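Local coordinates for laccase (Botrytis aclada, PDB 3SQR) that uses four copper ions to oxidise phenolic substrates while reducing dioxygen to water, and probably degrades and detoxifies lignin-derived compounds, at the copper (II) ion site and the glycan on Asn119. Coordinates in Å, arbitrary orientation; residue numbers count along the deposited sequence, not the author numbering.

Contact 1: the copper (II) ion site. Residues 461, 463-464, 526, 528, 531, 536. With CU (copper (II) ion), chain B.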
loop_
_atom_site.group_PDB
_atom_site.type_symbol
_atom_site.label_atom_id
_atom_site.label_comp_id
_atom_site.label_asym_id
_atom_site.label_seq_id
_atom_site.Cartn_x
_atom_site.Cartn_y
_atom_site.Cartn_z
ATOM N N ILE A 461 -3.986 14.498 11.971
ATOM C CA ILE A 461 -4.047 13.104 11.479
ATOM C C ILE A 461 -2.680 12.686 10.909
ATOM O O ILE A 461 -2.046 13.483 10.242
ATOM C CB ILE A 461 -5.108 12.919 10.412
ATOM C CG1 ILE A 461 -6.551 13.076 11.006
ATOM C CG2 ILE A 461 -4.937 11.480 9.805
ATOM C CD1 ILE A 461 -7.632 13.487 9.995
ATOM N N HIS A 463 -1.048 10.924 8.108
ATOM C CA HIS A 463 -1.495 10.502 6.784
ATOM C C HIS A 463 -0.433 9.619 6.139
ATOM O O HIS A 463 0.712 10.047 6.006
ATOM C CB HIS A 463 -1.763 11.685 5.837
ATOM C CG HIS A 463 -2.755 12.672 6.362
ATOM N ND1 HIS A 463 -4.094 12.597 6.069
ATOM C CD2 HIS A 463 -2.601 13.753 7.174
ATOM C CE1 HIS A 463 -4.741 13.577 6.696
ATOM N NE2 HIS A 463 -3.849 14.315 7.335
ATOM N N PRO A 464 -0.786 8.359 5.806
ATOM C CA PRO A 464 0.190 7.465 5.144
ATOM C C PRO A 464 0.400 7.881 3.695
ATOM O O PRO A 464 -0.489 7.723 2.845
ATOM C CB PRO A 464 -0.473 6.103 5.243
ATOM C CG PRO A 464 -1.987 6.444 5.239
ATOM C CD PRO A 464 -2.082 7.692 6.049
ATOM N N CYS A 526 -2.262 10.409 0.063
ATOM C CA CYS A 526 -2.616 9.719 1.299
ATOM C C CYS A 526 -3.306 8.399 0.929
ATOM O O CYS A 526 -4.182 8.365 0.034
ATOM C CB CYS A 526 -3.572 10.569 2.130
ATOM S SG CYS A 526 -3.973 9.722 3.609
ATOM N N ILE A 528 -5.105 6.612 2.988
ATOM C CA ILE A 528 -6.407 6.457 3.639
ATOM C C ILE A 528 -7.416 6.644 2.491
ATOM O O ILE A 528 -7.422 7.695 1.833
ATOM C CB ILE A 528 -6.620 7.472 4.754
ATOM C CG1 ILE A 528 -5.684 7.221 5.934
ATOM C CG2 ILE A 528 -8.143 7.441 5.197
ATOM C CD1 ILE A 528 -5.633 8.376 6.992
ATOM N N HIS A 531 -9.409 9.670 2.144
ATOM C CA HIS A 531 -8.632 10.896 1.902
ATOM C C HIS A 531 -8.177 10.958 0.463
ATOM O O HIS A 531 -8.282 12.004 -0.179
ATOM C CB HIS A 531 -7.450 10.980 2.860
ATOM C CG HIS A 531 -7.869 11.112 4.296
ATOM N ND1 HIS A 531 -6.983 11.249 5.322
ATOM C CD2 HIS A 531 -9.101 11.093 4.870
ATOM C CE1 HIS A 531 -7.640 11.341 6.465
ATOM N NE2 HIS A 531 -8.936 11.271 6.209
ATOM N N LEU A 536 -6.665 14.131 -1.495
ATOM C CA LEU A 536 -5.399 14.373 -0.881
ATOM C C LEU A 536 -4.294 13.706 -1.660
ATOM O O LEU A 536 -3.832 12.625 -1.315
ATOM C CB LEU A 536 -5.363 13.857 0.594
ATOM C CG LEU A 536 -4.461 14.632 1.509
ATOM C CD1 LEU A 536 -4.660 14.185 2.960
ATOM C CD2 LEU A 536 -3.018 14.494 1.138
HETATM CU CU CU B . -4.995 11.192 4.949
#
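The copper is the type 1 ion of the laccase, the mononuclear centre that takes electrons from the reducing substrate. Two imidazoles and a thiolate meet it: His463 ND1 lies 2.0 Å from CU, His531 ND1 is also 2.0 Å from CU, and Cys526 SG stands 2.2 Å from CU. The angle between the two imidazole nitrogens, 109°, is narrower than either angle to sulfur, and the three together close a full circle, so the metal sits in the plane of its ligands. Methyl groups cap that plane on opposite sides. Ile528 CD1 approaches to 3.5 Å from CU, and Leu536 CD1 comes from almost exactly the other side, 3.6 Å from CU. Neither can donate to the metal, and such a purely aliphatic axial environment would be expected to favour a high redox potential.

The His463 ring lies in the trigonal plane, with Cys526 SG and His531 ND1 at its edge, whereas the His531 ring is rotated by about half a right angle from it. Each imidazole has an isoleucine methyl over the centre of one face: Ile461 CG2 on His463, 3.8 Å above its plane, and Ile528 CG2 on His531. Ile528 thus splits its two branches, CD1 toward the metal and CG2 toward a metal-bound ring.

Cys526 reaches inward with SG anti to its backbone N (chi1 -180°). Its sulfur also accepts a nearly straight hydrogen bond from the amide of Ile528, N to SG 3.4 Å and 161° at the hydrogen, which may temper the charge on the thiolate.

In this third cupredoxin domain, His463 opens strand 463-467, Cys526 closes strand 520-526 and His531 lies on the short helix 529-533. His525 and His527, flanking the cysteine, bind the type 3 coppers, forming the His-Cys-His electron path to the trinuclear cluster.

Contact 2: the glycan on Asn119. Residues 76, 89, 116-119, 171, 209, 211-212, 215, 415, 573-576. With NAG (2-acetamido-2-deoxy-beta-D-glucopyranose), chain C; NAG (2-acetamido-2-deoxy-beta-D-glucopyranose), chain D; BMA (beta-D-mannopyranose), chain F; NAG (2-acetamido-2-deoxy-beta-D-glucopyranose), chain E.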
loop_
_atom_site.group_PDB
_atom_site.type_symbol
_atom_site.label_atom_id
_atom_site.label_comp_id
_atom_site.label_asym_id
_atom_site.label_seq_id
_atom_site.Cartn_x
_atom_site.Cartn_y
_atom_site.Cartn_z
ATOM N N ASN A 76 -17.420 -9.313 -9.026
ATOM C CA ASN A 76 -18.416 -8.898 -8.109
ATOM C C ASN A 76 -18.912 -10.112 -7.354
ATOM O O ASN A 76 -19.523 -11.000 -7.937
ATOM C CB ASN A 76 -19.493 -8.175 -8.917
ATOM C CG ASN A 76 -20.404 -7.367 -8.054
ATOM O OD1 ASN A 76 -20.514 -7.523 -6.817
ATOM N ND2 ASN A 76 -21.117 -6.466 -8.727
ATOM N N MET A 89 -15.730 -6.821 -4.003
ATOM C CA MET A 89 -15.073 -6.716 -5.262
ATOM C C MET A 89 -13.719 -7.353 -5.126
ATOM O O MET A 89 -12.890 -6.912 -4.304
ATOM C CB MET A 89 -14.926 -5.267 -5.683
ATOM C CG MET A 89 -16.230 -4.581 -5.686
ATOM S SD MET A 89 -16.178 -2.966 -6.475
ATOM C CE MET A 89 -17.875 -2.388 -6.168
ATOM N N LEU A 116 -16.661 -6.672 -13.465
ATOM C CA LEU A 116 -17.661 -5.905 -12.784
ATOM C C LEU A 116 -18.569 -5.356 -13.888
ATOM O O LEU A 116 -18.114 -5.192 -15.029
ATOM C CB LEU A 116 -17.046 -4.735 -12.030
ATOM C CG LEU A 116 -16.020 -5.175 -10.967
ATOM C CD1 LEU A 116 -15.374 -3.824 -10.505
ATOM C CD2 LEU A 116 -16.640 -6.016 -9.844
ATOM N N GLU A 117 -19.823 -5.122 -13.538
ATOM C CA GLU A 117 -20.737 -4.528 -14.499
ATOM C C GLU A 117 -20.762 -2.998 -14.473
ATOM O O GLU A 117 -20.978 -2.380 -15.511
ATOM C CB GLU A 117 -22.152 -5.051 -14.232
ATOM C CG GLU A 117 -22.347 -6.499 -14.645
ATOM C CD GLU A 117 -23.775 -6.765 -15.096
ATOM O OE1 GLU A 117 -24.733 -6.365 -14.366
ATOM O OE2 GLU A 117 -23.924 -7.328 -16.214
ATOM N N HIS A 118 -20.549 -2.400 -13.301
ATOM C CA HIS A 118 -20.896 -0.975 -13.063
ATOM C C HIS A 118 -19.736 -0.090 -12.574
ATOM O O HIS A 118 -19.972 1.005 -12.081
ATOM C CB HIS A 118 -22.089 -0.885 -12.086
ATOM C CG HIS A 118 -23.309 -1.606 -12.565
ATOM N ND1 HIS A 118 -23.819 -1.438 -13.835
ATOM C CD2 HIS A 118 -24.102 -2.516 -11.957
ATOM C CE1 HIS A 118 -24.879 -2.220 -13.987
ATOM N NE2 HIS A 118 -25.076 -2.882 -12.862
ATOM N N ASN A 119 -18.499 -0.605 -12.621
ATOM C CA ASN A 119 -17.305 0.208 -12.358
ATOM C C ASN A 119 -16.269 -0.120 -13.415
ATOM O O ASN A 119 -16.135 -1.297 -13.801
ATOM C CB ASN A 119 -16.589 -0.139 -11.013
ATOM C CG ASN A 119 -17.265 0.306 -9.768
ATOM O OD1 ASN A 119 -16.819 -0.068 -8.715
ATOM N ND2 ASN A 119 -18.325 1.115 -9.841
ATOM N N PHE A 171 -8.689 2.317 -8.424
ATOM C CA PHE A 171 -9.867 2.955 -8.994
ATOM C C PHE A 171 -10.831 3.198 -7.849
ATOM O O PHE A 171 -11.439 2.260 -7.263
ATOM C CB PHE A 171 -10.476 2.059 -10.045
ATOM C CG PHE A 171 -11.714 2.612 -10.675
ATOM C CD1 PHE A 171 -12.926 2.451 -10.045
ATOM C CD2 PHE A 171 -11.641 3.225 -11.885
ATOM C CE1 PHE A 171 -14.088 2.924 -10.628
ATOM C CE2 PHE A 171 -12.797 3.724 -12.507
ATOM C CZ PHE A 171 -14.014 3.579 -11.849
ATOM N N SER A 209 -20.762 -2.566 1.382
ATOM C CA SER A 209 -19.817 -2.013 0.417
ATOM C C SER A 209 -19.461 -0.623 0.873
ATOM O O SER A 209 -20.326 0.170 1.222
ATOM C CB SER A 209 -20.431 -1.906 -0.960
ATOM O OG SER A 209 -19.603 -1.241 -1.940
ATOM N N PHE A 211 -18.855 1.643 -0.991
ATOM C CA PHE A 211 -19.555 2.547 -1.918
ATOM C C PHE A 211 -20.932 2.970 -1.399
ATOM O O PHE A 211 -21.480 3.997 -1.865
ATOM C CB PHE A 211 -19.669 1.997 -3.320
ATOM C CG PHE A 211 -18.352 1.825 -3.996
ATOM C CD1 PHE A 211 -17.687 2.934 -4.479
ATOM C CD2 PHE A 211 -17.780 0.582 -4.114
ATOM C CE1 PHE A 211 -16.485 2.831 -5.081
ATOM C CE2 PHE A 211 -16.536 0.427 -4.718
ATOM C CZ PHE A 211 -15.898 1.556 -5.237
ATOM N N GLU A 212 -21.470 2.216 -0.458
ATOM C CA GLU A 212 -22.727 2.607 0.204
ATOM C C GLU A 212 -22.558 3.674 1.259
ATOM O O GLU A 212 -23.535 4.375 1.641
ATOM C CB GLU A 212 -23.385 1.371 0.794
ATOM C CG GLU A 212 -23.753 0.462 -0.356
ATOM C CD GLU A 212 -24.981 -0.356 -0.167
ATOM O OE1 GLU A 212 -25.145 -0.929 0.938
ATOM O OE2 GLU A 212 -25.726 -0.494 -1.180
ATOM N N ASP A 215 -21.028 8.449 0.498
ATOM C CA ASP A 215 -21.752 9.730 0.601
ATOM C C ASP A 215 -21.804 10.272 2.034
ATOM O O ASP A 215 -21.686 11.493 2.261
ATOM C CB ASP A 215 -23.147 9.637 -0.061
ATOM C CG ASP A 215 -23.064 9.525 -1.541
ATOM O OD1 ASP A 215 -22.280 10.266 -2.167
ATOM O OD2 ASP A 215 -23.798 8.698 -2.124
ATOM N N TRP A 415 -10.837 10.440 -15.926
ATOM C CA TRP A 415 -10.467 9.074 -16.281
ATOM C C TRP A 415 -10.308 8.870 -17.774
ATOM O O TRP A 415 -9.526 8.026 -18.214
ATOM C CB TRP A 415 -11.524 8.150 -15.739
ATOM C CG TRP A 415 -11.428 7.840 -14.273
ATOM C CD1 TRP A 415 -10.291 7.790 -13.480
ATOM C CD2 TRP A 415 -12.506 7.508 -13.421
ATOM N NE1 TRP A 415 -10.617 7.462 -12.218
ATOM C CE2 TRP A 415 -11.968 7.259 -12.134
ATOM C CE3 TRP A 415 -13.885 7.355 -13.612
ATOM C CZ2 TRP A 415 -12.774 6.894 -11.049
ATOM C CZ3 TRP A 415 -14.665 7.027 -12.516
ATOM C CH2 TRP A 415 -14.112 6.766 -11.271
ATOM N N PHE A 573 -23.034 4.714 -13.114
ATOM C CA PHE A 573 -22.418 5.604 -12.129
ATOM C C PHE A 573 -21.290 6.407 -12.700
ATOM O O PHE A 573 -20.430 5.880 -13.420
ATOM C CB PHE A 573 -21.907 4.791 -10.970
ATOM C CG PHE A 573 -22.933 3.942 -10.351
ATOM C CD1 PHE A 573 -23.936 4.494 -9.572
ATOM C CD2 PHE A 573 -22.913 2.572 -10.538
ATOM C CE1 PHE A 573 -24.897 3.668 -8.993
ATOM C CE2 PHE A 573 -23.865 1.769 -9.964
ATOM C CZ PHE A 573 -24.850 2.313 -9.211
ATOM N N ALA A 574 -21.334 7.703 -12.425
ATOM C CA ALA A 574 -20.306 8.610 -12.850
ATOM C C ALA A 574 -19.251 8.591 -11.740
ATOM O O ALA A 574 -19.538 8.198 -10.601
ATOM C CB ALA A 574 -20.847 10.039 -12.992
ATOM N N GLU A 575 -18.075 9.065 -12.097
ATOM C CA GLU A 575 -17.051 9.450 -11.146
ATOM C C GLU A 575 -17.646 10.373 -10.091
ATOM O O GLU A 575 -18.377 11.329 -10.403
ATOM C CB GLU A 575 -15.902 10.196 -11.856
ATOM C CG GLU A 575 -14.685 10.443 -10.987
ATOM C CD GLU A 575 -13.579 11.204 -11.726
ATOM O OE1 GLU A 575 -13.858 11.774 -12.843
ATOM O OE2 GLU A 575 -12.444 11.281 -11.196
ATOM N N ASP A 576 -17.377 10.086 -8.832
ATOM C CA ASP A 576 -17.959 10.855 -7.738
ATOM C C ASP A 576 -16.918 11.036 -6.628
ATOM O O ASP A 576 -17.238 11.257 -5.496
ATOM C CB ASP A 576 -19.341 10.297 -7.265
ATOM C CG ASP A 576 -19.219 9.135 -6.342
ATOM O OD1 ASP A 576 -18.196 8.433 -6.491
ATOM O OD2 ASP A 576 -20.118 8.918 -5.490
HETATM C C1 NAG C . -18.994 1.554 -8.664
HETATM C C2 NAG C . -19.594 2.933 -8.581
HETATM C C3 NAG C . -20.322 3.308 -7.300
HETATM C C4 NAG C . -21.345 2.233 -7.041
HETATM C C5 NAG C . -20.691 0.836 -7.144
HETATM C C6 NAG C . -21.707 -0.291 -7.155
HETATM C C7 NAG C . -18.278 4.232 -10.225
HETATM C C8 NAG C . -17.299 5.375 -10.314
HETATM N N2 NAG C . -18.660 3.965 -8.965
HETATM O O3 NAG C . -20.876 4.601 -7.479
HETATM O O4 NAG C . -21.898 2.315 -5.763
HETATM O O5 NAG C . -19.986 0.641 -8.341
HETATM O O6 NAG C . -21.077 -1.468 -6.708
HETATM O O7 NAG C . -18.663 3.670 -11.246
HETATM C C1 NAG D . -23.087 3.074 -5.548
HETATM C C2 NAG D . -23.809 2.498 -4.360
HETATM C C3 NAG D . -24.998 3.359 -3.976
HETATM C C4 NAG D . -24.605 4.850 -3.936
HETATM C C5 NAG D . -23.877 5.247 -5.192
HETATM C C6 NAG D . -23.403 6.711 -5.278
HETATM C C7 NAG D . -23.783 0.057 -4.159
HETATM C C8 NAG D . -24.417 -1.239 -4.622
HETATM N N2 NAG D . -24.257 1.151 -4.702
HETATM O O3 NAG D . -25.374 2.931 -2.707
HETATM O O4 NAG D . -25.755 5.681 -3.812
HETATM O O5 NAG D . -22.728 4.391 -5.272
HETATM O O6 NAG D . -22.639 6.957 -4.138
HETATM O O7 NAG D . -22.924 0.110 -3.318
HETATM C C1 BMA F . -25.800 6.243 -2.501
HETATM C C2 BMA F . -26.788 7.410 -2.579
HETATM C C3 BMA F . -27.036 7.874 -1.158
HETATM C C4 BMA F . -27.460 6.780 -0.182
HETATM C C5 BMA F . -26.594 5.496 -0.231
HETATM C C6 BMA F . -27.321 4.183 0.147
HETATM O O2 BMA F . -27.953 6.904 -3.203
HETATM O O3 BMA F . -27.967 8.936 -1.230
HETATM O O4 BMA F . -27.352 7.322 1.107
HETATM O O5 BMA F . -26.215 5.258 -1.585
HETATM O O6 BMA F . -28.013 3.961 1.369
HETATM C C1 NAG E . -22.072 -5.694 -8.042
HETATM C C2 NAG E . -22.432 -4.463 -8.821
HETATM C C3 NAG E . -23.554 -3.740 -8.115
HETATM C C4 NAG E . -24.762 -4.645 -7.882
HETATM C C5 NAG E . -24.248 -5.882 -7.170
HETATM C C6 NAG E . -25.409 -6.856 -6.933
HETATM C C7 NAG E . -20.504 -3.353 -9.753
HETATM C C8 NAG E . -19.401 -2.396 -9.444
HETATM N N2 NAG E . -21.301 -3.561 -8.775
HETATM O O3 NAG E . -23.880 -2.605 -8.864
HETATM O O4 NAG E . -25.674 -3.965 -7.033
HETATM O O5 NAG E . -23.259 -6.492 -7.990
HETATM O O6 NAG E . -25.857 -7.302 -8.195
HETATM O O7 NAG E . -20.601 -3.878 -10.846
HETATM O O HOH W 1 -21.304 -6.772 -11.491
HETATM O O HOH W 2 -21.062 -1.716 -3.978
HETATM O O HOH W 3 -20.686 7.249 -8.568
#
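Phe573 and Phe211 clamp the first sugar of the Asn119 glycan from opposite sides. NAG (chain C) C4 stacks by a CH-pi contact over the face of Phe573, 3.8 Å from the ring centroid, while the carbonyl of His118 lies in plane at that ring's edge. On the other side, Phe211 CD1 touches NAG (chain C) C3 at 3.9 Å. The Trp415 indole is packed between Phe171 on one face and the Glu575 carboxylate carbon on the other; its rim atom CH2 meets the acetyl methyl C8 of NAG (chain C) at 3.6 Å. The protein hides nearly all of this sugar, 224 of 232 Å², but much less of the BMA further out.

NAG (chain D) is held at its 6-hydroxyl, where O6 donates to Asp215 OD2 at 2.9 Å, meeting the carboxylate from above its plane. A water ties Ser209 OG to NAG (chain C) O6 and to the acetyl oxygen O7 of NAG (chain D).

A second N-glycan, on Asn76, braces the first. Its acetyl oxygen, NAG (chain E) O7, accepts from the backbone His118 N at 2.9 Å, and its amide N2 donates to NAG (chain C) O6 at 3.0 Å. At the root, the glycosylated amide Asn119 ND2 donates to His118 O at 2.8 Å, 43° out of the carbonyl plane.

About 21 Å separates the C-alpha centres of contact 1 and contact 2, and they share no residue. Contact 1 is drawn from the C-terminal cupredoxin domain, the electron-entry site; contact 2 gathers segments distant in sequence, from strand 67-79 to the C-terminal segment 573-576, beneath sugars at the surface. Phe171 in contact 2 directly follows His170, a type 3 copper ligand, so the glycan's packing layer adjoins the trinuclear region to which contact 1 passes electrons. The glycan of contact 2 has no direct part in copper binding; by gluing the C-terminal tail to the body of the enzyme it may stabilise the fold.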